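Local coordinates for coenzyme A transferase (Yersinia pestis, PDB 3QLI) that belongs to the acetyl-CoA hydrolase/transferase family and is a coenzyme A transferase, probably moving CoA between carboxylic acids such as acetate or 4-hydroxybutyrate, at the interface of chains A and B. Numbering follows the deposited sequence. Chains: chain A/B, Coenzyme A transferase.

The interface of chains A and B. Residues chain A 125-127, 130, 359-360; chain B 371, 407-408, 422.
Part of a two-fold symmetric interface between two copies of the enzyme, this patch sets a loop and the 3-10 helices 128-130 and 358-360 of chain A against the B:Ile407-B:Asp408 loop, B:Lys422 and the helix 363-372 of chain B; an exchanged twin exists, though the coordinates alone do not prove a dimer in solution. Hydrogen bonds centre on two side-chain amides. A:Asn127, its CG anti to the carbonyl carbon, sends amide ND2 to carboxylate OD1 of B:Asp408 at 3.0 Å; the bond is fairly straight, with the acceptor near the amide plane, but it meets OD1 from above the carboxylate plane. The B:Lys422 chain bends at chi2 (-74°), then runs extended, so that ammonium NZ reaches a lone pair of A:Gln130 OE1, the amide oxygen, at 3.2 Å. Within chain B, B:Lys422 NZ also holds the backbone carbonyl B:Ile407 O at 3.0 Å. Water 1 ties the group together, touching A:Gln130 NE2, B:Asp408 OD1 and B:Lys422 NZ; through it the carboxylate may help to keep the lysine charged. Van der Waals contact is led by B:Ile407, which loses more surface to the partner than any other residue here. Its CG1 takes the crowded position between backbone N and carbonyl carbon (chi1 60°), carrying methyl CD1 to A:Ala359 CB at 4.0 Å and against oxygen A:Asn127 OD1, while methyl CG2 rests 3.4 Å from A:Ser126 O. That carbonyl is held within chain A by the hydroxyl OG of A:Ser360. The A:Gln130 amide meets the B:Tyr371 ring tip to tip, planes 53° apart, with CD 3.8 Å from CE2; methylene CE of B:Lys422 sits 3.8 Å above the centre of one face of the B:Tyr371 ring.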
loop_
_atom_site.group_PDB
_atom_site.type_symbol
_atom_site.label_atom_id
_atom_site.label_comp_id
_atom_site.label_asym_id
_atom_site.label_seq_id
_atom_site.Cartn_x
_atom_site.Cartn_y
_atom_site.Cartn_z
ATOM N N PRO A 125 15.155 4.002 1.292
ATOM C CA PRO A 125 13.691 3.872 1.277
ATOM C C PRO A 125 13.265 2.434 1.569
ATOM O O PRO A 125 13.880 1.490 1.061
ATOM C CB PRO A 125 13.315 4.262 -0.162
ATOM C CG PRO A 125 14.518 5.067 -0.678
ATOM C CD PRO A 125 15.700 4.407 -0.020
ATOM N N SER A 126 12.223 2.265 2.378
ATOM C CA SER A 126 11.739 0.929 2.683
ATOM C C SER A 126 10.372 1.004 3.322
ATOM O O SER A 126 9.915 2.090 3.685
ATOM C CB SER A 126 12.689 0.217 3.651
ATOM O OG SER A 126 12.510 0.701 4.981
ATOM N N ASN A 127 9.730 -0.155 3.458
ATOM C CA ASN A 127 8.624 -0.318 4.394
ATOM C C ASN A 127 9.120 -0.899 5.723
ATOM O O ASN A 127 9.814 -1.924 5.750
ATOM C CB ASN A 127 7.562 -1.240 3.818
ATOM C CG ASN A 127 6.905 -0.663 2.605
ATOM O OD1 ASN A 127 6.122 0.271 2.707
ATOM N ND2 ASN A 127 7.210 -1.217 1.446
ATOM N N GLN A 130 8.779 -4.540 6.270
ATOM C CA GLN A 130 9.688 -5.441 5.539
ATOM C C GLN A 130 11.127 -5.364 6.053
ATOM O O GLN A 130 12.024 -5.984 5.486
ATOM C CB GLN A 130 9.663 -5.127 4.032
ATOM C CG GLN A 130 8.306 -5.365 3.415
ATOM C CD GLN A 130 8.148 -4.740 2.035
ATOM O OE1 GLN A 130 8.961 -3.916 1.599
ATOM N NE2 GLN A 130 7.090 -5.127 1.349
ATOM N N ALA A 359 6.870 8.025 4.913
ATOM C CA ALA A 359 6.129 6.913 4.315
ATOM C C ALA A 359 6.743 5.545 4.670
ATOM O O ALA A 359 6.124 4.491 4.478
ATOM C CB ALA A 359 6.034 7.099 2.805
ATOM N N SER A 360 7.961 5.573 5.197
ATOM C CA SER A 360 8.624 4.359 5.670
ATOM C C SER A 360 7.986 3.809 6.938
ATOM O O SER A 360 8.147 2.634 7.254
ATOM C CB SER A 360 10.099 4.642 5.934
ATOM O OG SER A 360 10.776 4.839 4.714
ATOM N N TYR B 371 6.541 -9.219 -4.432
ATOM C CA TYR B 371 7.691 -9.130 -3.530
ATOM C C TYR B 371 7.498 -10.037 -2.313
ATOM O O TYR B 371 8.451 -10.649 -1.809
ATOM C CB TYR B 371 7.930 -7.687 -3.109
ATOM C CG TYR B 371 9.162 -7.518 -2.268
ATOM C CD1 TYR B 371 10.424 -7.701 -2.814
ATOM C CD2 TYR B 371 9.073 -7.189 -0.921
ATOM C CE1 TYR B 371 11.571 -7.559 -2.046
ATOM C CE2 TYR B 371 10.221 -7.042 -0.133
ATOM C CZ TYR B 371 11.469 -7.227 -0.708
ATOM O OH TYR B 371 12.621 -7.080 0.044
ATOM N N ILE B 407 9.170 3.350 -1.911
ATOM C CA ILE B 407 9.332 2.325 -0.890
ATOM C C ILE B 407 8.852 0.931 -1.338
ATOM O O ILE B 407 9.152 -0.069 -0.685
ATOM C CB ILE B 407 8.623 2.729 0.409
ATOM C CG1 ILE B 407 7.132 2.935 0.163
ATOM C CG2 ILE B 407 9.235 4.013 0.954
ATOM C CD1 ILE B 407 6.363 3.385 1.405
ATOM N N ASP B 408 8.058 0.891 -2.406
ATOM C CA ASP B 408 7.501 -0.365 -2.908
ATOM C C ASP B 408 8.140 -0.930 -4.171
ATOM O O ASP B 408 7.989 -2.113 -4.464
ATOM C CB ASP B 408 6.004 -0.199 -3.170
ATOM C CG ASP B 408 5.209 -0.017 -1.900
ATOM O OD1 ASP B 408 5.469 -0.756 -0.931
ATOM O OD2 ASP B 408 4.328 0.864 -1.876
ATOM N N LYS B 422 15.395 -2.606 -4.101
ATOM C CA LYS B 422 15.188 -2.918 -2.692
ATOM C C LYS B 422 16.492 -2.915 -1.893
ATOM O O LYS B 422 17.411 -3.681 -2.178
ATOM C CB LYS B 422 14.478 -4.263 -2.533
ATOM C CG LYS B 422 13.011 -4.238 -2.968
ATOM C CD LYS B 422 12.132 -3.490 -1.949
ATOM C CE LYS B 422 10.651 -3.637 -2.294
ATOM N NZ LYS B 422 9.798 -2.945 -1.292
HETATM O O HOH W 1 6.968 -3.377 -1.102
#